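Local coordinates for conserved hypothetical protein VT76 (Thermotoga maritima, PDB 1RCU), which is of unknown function but belongs to the SLOG group of Rossmann-like proteins and, as in its relatives, probably binds a nucleotide-type ligand, at residues L48-T53 with V123-E128; V145-G150 with D156-V161; H177-V182 with V186-Q191. All coordinates share one frame; numbering follows the deposited sequence.

Contact 1 of 3, residues L48-T53 with V123-E128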
ATOM      1  N   LEU A  48     -23.441  20.492  -6.264  1.00 31.29           N
ATOM      2  CA  LEU A  48     -24.687  19.783  -6.550  1.00 31.23           C
ATOM      3  C   LEU A  48     -24.944  19.733  -8.039  1.00 30.63           C
ATOM      4  O   LEU A  48     -25.422  18.718  -8.540  1.00 32.19           O
ATOM      5  CB  LEU A  48     -25.887  20.457  -5.880  1.00 31.49           C
ATOM      6  CG  LEU A  48     -26.114  20.327  -4.372  1.00 30.93           C
ATOM      7  CD1 LEU A  48     -27.368  21.117  -3.984  1.00 30.97           C
ATOM      8  CD2 LEU A  48     -26.256  18.864  -3.989  1.00 27.00           C
ATOM      9  N   GLU A  49     -24.645  20.824  -8.750  1.00 30.41           N
ATOM     10  CA  GLU A  49     -24.867  20.825 -10.189  1.00 29.78           C
ATOM     11  C   GLU A  49     -23.941  19.818 -10.840  1.00 27.97           C
ATOM     12  O   GLU A  49     -24.364  19.070 -11.706  1.00 27.40           O
ATOM     13  CB  GLU A  49     -24.629  22.192 -10.833  1.00 31.29           C
ATOM     14  CG  GLU A  49     -25.040  22.201 -12.324  1.00 34.03           C
ATOM     15  CD  GLU A  49     -24.586  23.443 -13.084  1.00 36.56           C
ATOM     16  OE1 GLU A  49     -23.902  24.297 -12.484  1.00 38.58           O
ATOM     17  OE2 GLU A  49     -24.905  23.550 -14.290  1.00 36.14           O
ATOM     18  N   LEU A  50     -22.684  19.788 -10.411  1.00 26.08           N
ATOM     19  CA  LEU A  50     -21.716  18.865 -10.980  1.00 24.97           C
ATOM     20  C   LEU A  50     -22.169  17.424 -10.802  1.00 26.67           C
ATOM     21  O   LEU A  50     -22.125  16.634 -11.743  1.00 26.36           O
ATOM     22  CB  LEU A  50     -20.334  19.065 -10.335  1.00 19.66           C
ATOM     23  CG  LEU A  50     -19.291  18.035 -10.793  1.00 18.12           C
ATOM     24  CD1 LEU A  50     -19.088  18.157 -12.289  1.00 13.87           C
ATOM     25  CD2 LEU A  50     -17.973  18.239 -10.077  1.00 14.25           C
ATOM     26  N   GLY A  51     -22.614  17.100  -9.591  1.00 27.32           N
ATOM     27  CA  GLY A  51     -23.063  15.755  -9.281  1.00 27.97           C
ATOM     28  C   GLY A  51     -24.268  15.303 -10.077  1.00 28.29           C
ATOM     29  O   GLY A  51     -24.296  14.192 -10.614  1.00 28.44           O
ATOM     30  N   ARG A  52     -25.269  16.169 -10.153  1.00 28.38           N
ATOM     31  CA  ARG A  52     -26.482  15.865 -10.881  1.00 27.96           C
ATOM     32  C   ARG A  52     -26.200  15.696 -12.371  1.00 27.94           C
ATOM     33  O   ARG A  52     -26.656  14.744 -13.002  1.00 28.42           O
ATOM     34  CB  ARG A  52     -27.490  16.985 -10.667  1.00 26.38           C
ATOM     35  CG  ARG A  52     -27.871  17.221  -9.226  1.00 25.12           C
ATOM     36  CD  ARG A  52     -29.117  18.056  -9.203  1.00 26.91           C
ATOM     37  NE  ARG A  52     -29.558  18.409  -7.859  1.00 27.58           N
ATOM     38  CZ  ARG A  52     -29.482  19.630  -7.346  1.00 25.97           C
ATOM     39  NH1 ARG A  52     -28.970  20.619  -8.059  1.00 25.75           N
ATOM     40  NH2 ARG A  52     -29.952  19.866  -6.131  1.00 24.60           N
ATOM     41  N   THR A  53     -25.426  16.622 -12.918  1.00 27.55           N
ATOM     42  CA  THR A  53     -25.096  16.590 -14.326  1.00 27.21           C
ATOM     43  C   THR A  53     -24.331  15.328 -14.707  1.00 27.91           C
ATOM     44  O   THR A  53     -24.557  14.766 -15.784  1.00 28.76           O
ATOM     45  CB  THR A  53     -24.257  17.794 -14.718  1.00 27.28           C
ATOM     46  OG1 THR A  53     -24.939  18.992 -14.332  1.00 24.41           O
ATOM     47  CG2 THR A  53     -24.025  17.800 -16.241  1.00 24.48           C
ATOM     48  N   VAL A 123     -12.007  15.727 -12.080  1.00 21.63           N
ATOM     49  CA  VAL A 123     -12.565  17.073 -11.974  1.00 21.43           C
ATOM     50  C   VAL A 123     -12.234  17.545 -10.567  1.00 22.45           C
ATOM     51  O   VAL A 123     -12.496  16.849  -9.593  1.00 21.72           O
ATOM     52  CB  VAL A 123     -14.087  17.060 -12.169  1.00 22.35           C
ATOM     53  CG1 VAL A 123     -14.644  18.481 -12.046  1.00 22.86           C
ATOM     54  CG2 VAL A 123     -14.415  16.484 -13.528  1.00 22.09           C
ATOM     55  N   SER A 124     -11.678  18.744 -10.476  1.00 22.73           N
ATOM     56  CA  SER A 124     -11.223  19.324  -9.220  1.00 22.81           C
ATOM     57  C   SER A 124     -12.017  20.549  -8.762  1.00 21.50           C
ATOM     58  O   SER A 124     -12.317  21.428  -9.560  1.00 21.26           O
ATOM     59  CB  SER A 124      -9.754  19.700  -9.416  1.00 22.81           C
ATOM     60  OG  SER A 124      -9.168  20.115  -8.208  1.00 28.31           O
ATOM     61  N   ILE A 125     -12.337  20.609  -7.474  1.00 21.28           N
ATOM     62  CA  ILE A 125     -13.081  21.737  -6.895  1.00 20.98           C
ATOM     63  C   ILE A 125     -12.443  22.162  -5.566  1.00 19.96           C
ATOM     64  O   ILE A 125     -12.365  21.365  -4.619  1.00 18.99           O
ATOM     65  CB  ILE A 125     -14.563  21.369  -6.619  1.00 22.67           C
ATOM     66  CG1 ILE A 125     -15.285  21.091  -7.933  1.00 23.08           C
ATOM     67  CG2 ILE A 125     -15.254  22.505  -5.879  1.00 23.47           C
ATOM     68  CD1 ILE A 125     -16.692  20.587  -7.729  1.00 22.78           C
ATOM     69  N   GLY A 126     -11.989  23.413  -5.507  1.00 17.88           N
ATOM     70  CA  GLY A 126     -11.369  23.933  -4.300  1.00 17.13           C
ATOM     71  C   GLY A 126     -10.229  23.060  -3.855  1.00 17.20           C
ATOM     72  O   GLY A 126      -9.339  22.761  -4.652  1.00 18.54           O
ATOM     73  N   GLY A 127     -10.248  22.672  -2.584  1.00 17.80           N
ATOM     74  CA  GLY A 127      -9.239  21.766  -2.069  1.00 17.82           C
ATOM     75  C   GLY A 127      -7.977  22.285  -1.405  1.00 18.31           C
ATOM     76  O   GLY A 127      -7.427  23.341  -1.754  1.00 18.61           O
ATOM     77  N   GLU A 128      -7.530  21.510  -0.420  1.00 17.74           N
ATOM     78  CA  GLU A 128      -6.312  21.806   0.303  1.00 17.64           C
ATOM     79  C   GLU A 128      -5.229  20.841  -0.191  1.00 17.51           C
ATOM     80  O   GLU A 128      -5.319  20.302  -1.298  1.00 17.77           O
ATOM     81  CB  GLU A 128      -6.528  21.675   1.820  1.00 17.95           C
ATOM     82  CG  GLU A 128      -7.471  22.724   2.445  1.00 22.70           C
ATOM     83  CD  GLU A 128      -7.028  24.173   2.215  1.00 27.76           C
ATOM     84  OE1 GLU A 128      -5.823  24.428   1.980  1.00 31.15           O
ATOM     85  OE2 GLU A 128      -7.890  25.071   2.289  1.00 28.07           O
TER
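L50 of helix 44-56 presses its CD2 methyl onto V123 and I125 of strand 121-125, both directed toward that helix. One methyl does all the touching: L50 CD2 lies 3.6 Å from I125 CD1 and 3.9 Å from V123 CG1. The two approaches differ. The leucine meets V123 tip to tip, whereas L50 and I125 run past one another in opposite directions. With chi1 of 175°, CG of L50 is anti to the backbone N, which carries the isobutyl group out from the helix toward the strand. The contact is small and wholly apolar, burying 111 Å² between the segments, and V73 of helix 68-79 and V182 of helix 182-190 also pack on L50.

The partly exposed side of the helix is looser and polar. Here R52 pairs with E79 in a salt bridge, and one face of its guanidinium rests on L48 CB. On the flank facing helix 182-190, T53 OG1 turns back to E49 O at 2.7 Å, from above the carbonyl plane, while T53 N reaches the same oxygen from the opposite face. Across the strand S124 points away from the helix and bonds to T155.

After I125 the chain runs into G126, with positive phi, and G127, where a side chain would collide with the preceding carbonyl O. A helix laid on a central parallel strand is characteristic of the Rossmann-like fold; the glycine-rich turn, which runs on into a GT, resembles the PGGxGT motif of LOG proteins and is consistent with a phosphate-binding loop.

Contact 2 of 3, residues V145-G150 with D156-V161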
ATOM      1  N   VAL A 145      -7.149  16.055 -16.316  1.00 21.11           N
ATOM      2  CA  VAL A 145      -7.711  16.778 -15.198  1.00 19.95           C
ATOM      3  C   VAL A 145      -8.441  18.013 -15.718  1.00 21.08           C
ATOM      4  O   VAL A 145      -7.967  18.706 -16.632  1.00 19.59           O
ATOM      5  CB  VAL A 145      -6.591  17.268 -14.210  1.00 19.41           C
ATOM      6  CG1 VAL A 145      -7.208  18.125 -13.106  1.00 17.36           C
ATOM      7  CG2 VAL A 145      -5.839  16.073 -13.609  1.00 17.38           C
ATOM      8  N   ILE A 146      -9.607  18.270 -15.141  1.00 21.29           N
ATOM      9  CA  ILE A 146     -10.371  19.447 -15.487  1.00 21.29           C
ATOM     10  C   ILE A 146     -10.522  20.242 -14.198  1.00 21.25           C
ATOM     11  O   ILE A 146     -11.145  19.776 -13.246  1.00 21.12           O
ATOM     12  CB  ILE A 146     -11.758  19.093 -16.034  1.00 22.81           C
ATOM     13  CG1 ILE A 146     -11.600  18.254 -17.307  1.00 20.76           C
ATOM     14  CG2 ILE A 146     -12.562  20.392 -16.303  1.00 21.95           C
ATOM     15  CD1 ILE A 146     -12.898  17.661 -17.812  1.00 20.66           C
ATOM     16  N   LEU A 147      -9.924  21.428 -14.158  1.00 20.82           N
ATOM     17  CA  LEU A 147     -10.002  22.278 -12.973  1.00 20.50           C
ATOM     18  C   LEU A 147     -11.261  23.105 -13.120  1.00 21.83           C
ATOM     19  O   LEU A 147     -11.492  23.715 -14.174  1.00 21.05           O
ATOM     20  CB  LEU A 147      -8.790  23.231 -12.887  1.00 20.85           C
ATOM     21  CG  LEU A 147      -7.347  22.708 -13.026  1.00 22.09           C
ATOM     22  CD1 LEU A 147      -6.350  23.869 -13.007  1.00 19.03           C
ATOM     23  CD2 LEU A 147      -7.024  21.731 -11.894  1.00 23.01           C
ATOM     24  N   LEU A 148     -12.095  23.112 -12.088  1.00 22.12           N
ATOM     25  CA  LEU A 148     -13.314  23.906 -12.139  1.00 22.70           C
ATOM     26  C   LEU A 148     -12.918  25.212 -11.454  1.00 22.49           C
ATOM     27  O   LEU A 148     -12.959  25.326 -10.234  1.00 21.65           O
ATOM     28  CB  LEU A 148     -14.443  23.194 -11.386  1.00 24.32           C
ATOM     29  CG  LEU A 148     -15.857  23.703 -11.673  1.00 28.11           C
ATOM     30  CD1 LEU A 148     -16.144  23.727 -13.185  1.00 28.74           C
ATOM     31  CD2 LEU A 148     -16.845  22.808 -10.966  1.00 28.63           C
ATOM     32  N   ARG A 149     -12.494  26.175 -12.261  1.00 22.16           N
ATOM     33  CA  ARG A 149     -12.029  27.472 -11.779  1.00 24.76           C
ATOM     34  C   ARG A 149     -13.049  28.308 -11.024  1.00 24.20           C
ATOM     35  O   ARG A 149     -14.255  28.122 -11.160  1.00 23.81           O
ATOM     36  CB  ARG A 149     -11.486  28.268 -12.964  1.00 24.95           C
ATOM     37  CG  ARG A 149     -10.545  27.444 -13.793  1.00 26.65           C
ATOM     38  CD  ARG A 149      -9.291  27.111 -13.030  1.00 27.54           C
ATOM     39  NE  ARG A 149      -8.250  28.034 -13.449  1.00 35.20           N
ATOM     40  CZ  ARG A 149      -8.070  29.240 -12.933  1.00 33.79           C
ATOM     41  NH1 ARG A 149      -8.845  29.679 -11.956  1.00 31.48           N
ATOM     42  NH2 ARG A 149      -7.142  30.011 -13.445  1.00 35.54           N
ATOM     43  N   GLY A 150     -12.539  29.243 -10.232  1.00 24.01           N
ATOM     44  CA  GLY A 150     -13.407  30.110  -9.467  1.00 23.28           C
ATOM     45  C   GLY A 150     -13.802  29.473  -8.157  1.00 24.08           C
ATOM     46  O   GLY A 150     -14.354  30.137  -7.292  1.00 25.74           O
ATOM     47  N   ASP A 156      -7.559  26.615  -8.140  1.00 22.83           N
ATOM     48  CA  ASP A 156      -7.221  27.885  -8.770  1.00 23.18           C
ATOM     49  C   ASP A 156      -5.731  28.161  -8.634  1.00 23.33           C
ATOM     50  O   ASP A 156      -5.085  28.626  -9.572  1.00 25.17           O
ATOM     51  CB  ASP A 156      -8.032  29.029  -8.146  1.00 24.81           C
ATOM     52  CG  ASP A 156      -9.458  29.109  -8.686  1.00 27.93           C
ATOM     53  OD1 ASP A 156     -10.344  29.615  -7.966  1.00 28.25           O
ATOM     54  OD2 ASP A 156      -9.703  28.683  -9.840  1.00 30.21           O
ATOM     55  N   ARG A 157      -5.181  27.857  -7.468  1.00 21.86           N
ATOM     56  CA  ARG A 157      -3.766  28.093  -7.218  1.00 21.33           C
ATOM     57  C   ARG A 157      -2.840  27.355  -8.210  1.00 22.13           C
ATOM     58  O   ARG A 157      -1.849  27.925  -8.664  1.00 21.94           O
ATOM     59  CB  ARG A 157      -3.422  27.693  -5.771  1.00 21.12           C
ATOM     60  CG  ARG A 157      -2.025  28.115  -5.335  1.00 21.92           C
ATOM     61  CD  ARG A 157      -1.723  27.796  -3.877  1.00 22.54           C
ATOM     62  NE  ARG A 157      -2.658  28.439  -2.962  1.00 22.83           N
ATOM     63  CZ  ARG A 157      -3.623  27.799  -2.311  1.00 24.68           C
ATOM     64  NH1 ARG A 157      -3.776  26.496  -2.468  1.00 26.15           N
ATOM     65  NH2 ARG A 157      -4.447  28.465  -1.516  1.00 26.74           N
ATOM     66  N   ILE A 158      -3.154  26.098  -8.529  1.00 21.00           N
ATOM     67  CA  ILE A 158      -2.329  25.304  -9.433  1.00 23.17           C
ATOM     68  C   ILE A 158      -2.302  25.831 -10.869  1.00 24.71           C
ATOM     69  O   ILE A 158      -1.429  25.464 -11.656  1.00 25.69           O
ATOM     70  CB  ILE A 158      -2.772  23.796  -9.445  1.00 23.64           C
ATOM     71  CG1 ILE A 158      -1.658  22.929 -10.036  1.00 23.35           C
ATOM     72  CG2 ILE A 158      -4.013  23.593 -10.295  1.00 23.38           C
ATOM     73  CD1 ILE A 158      -0.411  22.924  -9.203  1.00 22.16           C
ATOM     74  N   SER A 159      -3.246  26.695 -11.219  1.00 26.84           N
ATOM     75  CA  SER A 159      -3.292  27.238 -12.580  1.00 27.30           C
ATOM     76  C   SER A 159      -2.240  28.326 -12.804  1.00 28.16           C
ATOM     77  O   SER A 159      -1.955  28.716 -13.937  1.00 28.49           O
ATOM     78  CB  SER A 159      -4.677  27.833 -12.870  1.00 27.40           C
ATOM     79  OG  SER A 159      -4.940  28.982 -12.063  1.00 23.19           O
ATOM     80  N   GLN A 160      -1.650  28.798 -11.718  1.00 28.37           N
ATOM     81  CA  GLN A 160      -0.662  29.846 -11.820  1.00 30.44           C
ATOM     82  C   GLN A 160       0.752  29.312 -12.068  1.00 31.00           C
ATOM     83  O   GLN A 160       1.696  30.088 -12.173  1.00 31.23           O
ATOM     84  CB  GLN A 160      -0.721  30.711 -10.557  1.00 31.75           C
ATOM     85  CG  GLN A 160      -2.108  31.330 -10.299  1.00 34.22           C
ATOM     86  CD  GLN A 160      -2.715  31.986 -11.552  1.00 37.04           C
ATOM     87  OE1 GLN A 160      -2.122  32.893 -12.140  1.00 37.79           O
ATOM     88  NE2 GLN A 160      -3.896  31.519 -11.960  1.00 35.57           N
ATOM     89  N   VAL A 161       0.889  27.991 -12.182  1.00 30.40           N
ATOM     90  CA  VAL A 161       2.193  27.373 -12.426  1.00 31.51           C
ATOM     91  C   VAL A 161       2.215  26.341 -13.558  1.00 31.95           C
ATOM     92  O   VAL A 161       3.045  25.431 -13.563  1.00 31.94           O
ATOM     93  CB  VAL A 161       2.766  26.700 -11.141  1.00 32.57           C
ATOM     94  CG1 VAL A 161       3.159  27.768 -10.131  1.00 32.98           C
ATOM     95  CG2 VAL A 161       1.740  25.730 -10.537  1.00 30.72           C
TER
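R149 and D156 form the ionic part of this contact, with R149 NH1 placed 2.5 Å from D156 OD2. That separation is very short and the N-H...O angle only 122°, so its exact geometry is doubtful. The carboxylate oxygen sits at the edge of the guanidinium, near its plane, but the two planar groups are turned 63° apart and meet through a single N-O pair. Bends at chi2 and chi3 bring the guanidinium back to D156 and S159.

Among the hydrogen bonds, G150 N gives the straighter one to the same acid: it reaches the syn lone pair of D156 OD2 at 2.9 Å, with an angle of 154°, and makes a weak second bond to OD1. D156 OD1 also accepts from G152 N. S159 OG bonds to D156 O and receives Q160 NE2 at 2.7 Å. S159 OG lies over one face of the R149 guanidinium, close to NH2 but poorly aligned for a bond. R149 NE is bonded to Q178 OE1 on the next strand.

The apolar part is deeper. L147 CD1 packs against I158 CG2 at 3.6 Å, the two side chains crossing at about a right angle, and L136 of helix 129-140 also packs on I158.

The carboxylate of D156 thus gathers an arginine and the backbone N-H groups of G150 and G152, which ties the loop leaving strand 145-148 to the helix that follows; the two backbone N-H groups and the arginine's charge would probably favour the ionised acid.

Contact 3 of 3, residues H177-V182 with V186-Q191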
ATOM      1  N   HIS A 177      -6.941  20.587 -18.183  1.00 26.74           N
ATOM      2  CA  HIS A 177      -7.970  21.479 -18.698  1.00 24.16           C
ATOM      3  C   HIS A 177      -8.523  22.409 -17.610  1.00 23.88           C
ATOM      4  O   HIS A 177      -8.427  22.134 -16.403  1.00 22.56           O
ATOM      5  CB  HIS A 177      -9.116  20.662 -19.305  1.00 24.30           C
ATOM      6  CG  HIS A 177      -8.676  19.719 -20.382  1.00 24.46           C
ATOM      7  ND1 HIS A 177      -8.007  18.545 -20.117  1.00 24.82           N
ATOM      8  CD2 HIS A 177      -8.782  19.798 -21.730  1.00 23.39           C
ATOM      9  CE1 HIS A 177      -7.719  17.940 -21.257  1.00 25.41           C
ATOM     10  NE2 HIS A 177      -8.180  18.681 -22.248  1.00 24.10           N
ATOM     11  N   GLN A 178      -9.111  23.512 -18.058  1.00 24.46           N
ATOM     12  CA  GLN A 178      -9.723  24.505 -17.180  1.00 23.67           C
ATOM     13  C   GLN A 178     -11.141  24.788 -17.682  1.00 24.24           C
ATOM     14  O   GLN A 178     -11.381  24.866 -18.891  1.00 24.66           O
ATOM     15  CB  GLN A 178      -8.920  25.808 -17.198  1.00 23.67           C
ATOM     16  CG  GLN A 178      -7.563  25.677 -16.568  1.00 24.88           C
ATOM     17  CD  GLN A 178      -6.809  26.994 -16.520  1.00 25.86           C
ATOM     18  OE1 GLN A 178      -7.250  27.958 -15.881  1.00 27.03           O
ATOM     19  NE2 GLN A 178      -5.654  27.039 -17.172  1.00 22.84           N
ATOM     20  N   ALA A 179     -12.077  24.928 -16.750  1.00 24.38           N
ATOM     21  CA  ALA A 179     -13.471  25.230 -17.060  1.00 25.52           C
ATOM     22  C   ALA A 179     -13.984  26.171 -15.983  1.00 26.27           C
ATOM     23  O   ALA A 179     -13.590  26.064 -14.826  1.00 27.15           O
ATOM     24  CB  ALA A 179     -14.304  23.933 -17.082  1.00 25.17           C
ATOM     25  N   TRP A 180     -14.853  27.100 -16.355  1.00 28.09           N
ATOM     26  CA  TRP A 180     -15.384  28.040 -15.375  1.00 28.86           C
ATOM     27  C   TRP A 180     -16.839  27.776 -15.081  1.00 29.19           C
ATOM     28  O   TRP A 180     -17.499  28.567 -14.421  1.00 31.22           O
ATOM     29  CB  TRP A 180     -15.229  29.475 -15.870  1.00 28.10           C
ATOM     30  CG  TRP A 180     -13.807  29.882 -15.957  1.00 29.82           C
ATOM     31  CD1 TRP A 180     -12.922  29.599 -16.967  1.00 29.41           C
ATOM     32  CD2 TRP A 180     -13.074  30.599 -14.969  1.00 29.31           C
ATOM     33  NE1 TRP A 180     -11.674  30.101 -16.658  1.00 31.66           N
ATOM     34  CE2 TRP A 180     -11.746  30.719 -15.434  1.00 30.34           C
ATOM     35  CE3 TRP A 180     -13.409  31.148 -13.724  1.00 33.34           C
ATOM     36  CZ2 TRP A 180     -10.758  31.373 -14.700  1.00 33.19           C
ATOM     37  CZ3 TRP A 180     -12.417  31.804 -12.983  1.00 34.20           C
ATOM     38  CH2 TRP A 180     -11.111  31.908 -13.476  1.00 33.85           C
ATOM     39  N   THR A 181     -17.337  26.641 -15.541  1.00 29.68           N
ATOM     40  CA  THR A 181     -18.738  26.323 -15.352  1.00 29.82           C
ATOM     41  C   THR A 181     -18.938  24.823 -15.401  1.00 30.09           C
ATOM     42  O   THR A 181     -18.191  24.128 -16.083  1.00 29.89           O
ATOM     43  CB  THR A 181     -19.551  27.015 -16.463  1.00 30.58           C
ATOM     44  OG1 THR A 181     -20.313  28.076 -15.889  1.00 32.26           O
ATOM     45  CG2 THR A 181     -20.460  26.058 -17.166  1.00 30.75           C
ATOM     46  N   VAL A 182     -19.931  24.318 -14.677  1.00 30.31           N
ATOM     47  CA  VAL A 182     -20.183  22.885 -14.695  1.00 32.12           C
ATOM     48  C   VAL A 182     -20.482  22.457 -16.125  1.00 33.01           C
ATOM     49  O   VAL A 182     -19.948  21.453 -16.613  1.00 32.54           O
ATOM     50  CB  VAL A 182     -21.375  22.495 -13.787  1.00 31.76           C
ATOM     51  CG1 VAL A 182     -21.596  20.990 -13.822  1.00 31.58           C
ATOM     52  CG2 VAL A 182     -21.102  22.950 -12.372  1.00 31.04           C
ATOM     53  N   VAL A 186     -18.381  19.375 -18.137  1.00 31.98           N
ATOM     54  CA  VAL A 186     -18.894  18.157 -18.750  1.00 33.13           C
ATOM     55  C   VAL A 186     -18.709  18.167 -20.258  1.00 32.99           C
ATOM     56  O   VAL A 186     -18.607  17.126 -20.905  1.00 32.51           O
ATOM     57  CB  VAL A 186     -20.378  17.985 -18.454  1.00 34.66           C
ATOM     58  CG1 VAL A 186     -20.874  16.641 -18.970  1.00 35.33           C
ATOM     59  CG2 VAL A 186     -20.599  18.120 -16.968  1.00 36.58           C
ATOM     60  N   GLN A 187     -18.677  19.360 -20.814  1.00 34.15           N
ATOM     61  CA  GLN A 187     -18.495  19.536 -22.233  1.00 36.84           C
ATOM     62  C   GLN A 187     -17.102  19.050 -22.625  1.00 36.55           C
ATOM     63  O   GLN A 187     -16.917  18.388 -23.642  1.00 36.97           O
ATOM     64  CB  GLN A 187     -18.668  21.016 -22.534  1.00 39.89           C
ATOM     65  CG  GLN A 187     -18.748  21.394 -23.968  1.00 43.84           C
ATOM     66  CD  GLN A 187     -18.989  22.885 -24.121  1.00 46.24           C
ATOM     67  OE1 GLN A 187     -19.967  23.421 -23.590  1.00 47.69           O
ATOM     68  NE2 GLN A 187     -18.088  23.566 -24.827  1.00 46.78           N
ATOM     69  N   ILE A 188     -16.128  19.385 -21.796  1.00 35.45           N
ATOM     70  CA  ILE A 188     -14.742  18.988 -22.011  1.00 35.23           C
ATOM     71  C   ILE A 188     -14.588  17.465 -21.862  1.00 36.94           C
ATOM     72  O   ILE A 188     -13.839  16.829 -22.605  1.00 36.62           O
ATOM     73  CB  ILE A 188     -13.832  19.727 -20.997  1.00 34.80           C
ATOM     74  CG1 ILE A 188     -13.870  21.225 -21.278  1.00 33.54           C
ATOM     75  CG2 ILE A 188     -12.411  19.247 -21.097  1.00 33.11           C
ATOM     76  CD1 ILE A 188     -13.233  22.069 -20.199  1.00 35.01           C
ATOM     77  N   ILE A 189     -15.302  16.876 -20.904  1.00 38.99           N
ATOM     78  CA  ILE A 189     -15.243  15.430 -20.692  1.00 41.15           C
ATOM     79  C   ILE A 189     -15.780  14.724 -21.929  1.00 43.18           C
ATOM     80  O   ILE A 189     -15.214  13.733 -22.373  1.00 43.36           O
ATOM     81  CB  ILE A 189     -16.106  14.986 -19.489  1.00 40.73           C
ATOM     82  CG1 ILE A 189     -15.568  15.606 -18.197  1.00 40.53           C
ATOM     83  CG2 ILE A 189     -16.118  13.467 -19.385  1.00 40.27           C
ATOM     84  CD1 ILE A 189     -16.482  15.414 -16.984  1.00 39.62           C
ATOM     85  N   GLU A 190     -16.890  15.226 -22.465  1.00 46.11           N
ATOM     86  CA  GLU A 190     -17.486  14.636 -23.654  1.00 49.00           C
ATOM     87  C   GLU A 190     -16.496  14.750 -24.808  1.00 50.07           C
ATOM     88  O   GLU A 190     -16.276  13.798 -25.555  1.00 49.85           O
ATOM     89  CB  GLU A 190     -18.809  15.338 -23.984  1.00 50.32           C
ATOM     90  CG  GLU A 190     -19.868  15.144 -22.908  1.00 52.59           C
ATOM     91  CD  GLU A 190     -21.180  15.834 -23.233  1.00 53.29           C
ATOM     92  OE1 GLU A 190     -21.184  17.067 -23.430  1.00 54.50           O
ATOM     93  OE2 GLU A 190     -22.222  15.147 -23.280  1.00 55.42           O
ATOM     94  N   GLN A 191     -15.878  15.918 -24.926  1.00 52.01           N
ATOM     95  CA  GLN A 191     -14.882  16.172 -25.960  1.00 54.39           C
ATOM     96  C   GLN A 191     -13.672  15.258 -25.731  1.00 55.82           C
ATOM     97  O   GLN A 191     -12.630  15.420 -26.359  1.00 55.07           O
ATOM     98  CB  GLN A 191     -14.428  17.640 -25.897  1.00 56.20           C
ATOM     99  CG  GLN A 191     -15.494  18.675 -26.294  1.00 59.56           C
ATOM    100  CD  GLN A 191     -15.070  20.118 -25.990  1.00 60.41           C
ATOM    101  OE1 GLN A 191     -14.003  20.567 -26.403  1.00 60.88           O
ATOM    102  NE2 GLN A 191     -15.921  20.849 -25.274  1.00 60.89           N
TER
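The imidazole of H177 meets I188 obliquely: CG2 of the isoleucine lies 3.7 Å from H177 CD2 and nearly as close to CG, while the two side chains run past each other in opposite directions. ND1 of the ring makes a weak hydrogen bond to V145 O. The Q178 side chain leaves the strand away from the helix, and its amide has R149 as its partner.

I188 is the main helix residue of the contact, and its two branches divide the work. With chi1 of -65°, CG2 is anti to the backbone N and leans on the histidine, whereas CG1 carries CD1 along the strand to A179 CB, 3.8 Å away. CD1 also rests against the backbone at Q178 O. An alanine at I188 would keep neither branch, and would probably leave the H177 ring freer to turn and open a gap over A179.

Farther along, the segments meet within one helix. V186 N bonds to V182 O at 3.0 Å, with an angle of 168°, as the i to i+4 bond of the first turn. V186 CG2 also approaches V182 O, at 3.4 Å. T181 holds the N-cap position without a capping bond from its side chain.

Strand 177-179 and helix 186-190 run at 145° to each other, their axes 9.3 Å apart. The helix lies over the edge strand and its neighbour: I146 of strand 145-148 touches H177, A179, I188 and I189, while V182 and V186 pack against helix 44-56.

In the fold
The contacts come in series along the chain; contact 1 joins segments separated by 69 residues, the other two only short links of 5 and 3 residues. Their centres lie 12 to 13 Å apart, and all rest on one parallel sheet, in which strands 121-125, 145-148 and 176-179 are consecutive neighbours. Contacts 1 and 3 share the face carrying helices 44-56 and 182-190, joined where L50 and T53 meet V182 and V186. Contact 2 builds on the opposite face, through L147. Backbone bonds from S124 to I146 and L148, from H177 to V145 and L147, and between L147 and A179 stitch the strands together into a doubly wound Rossmann-like core.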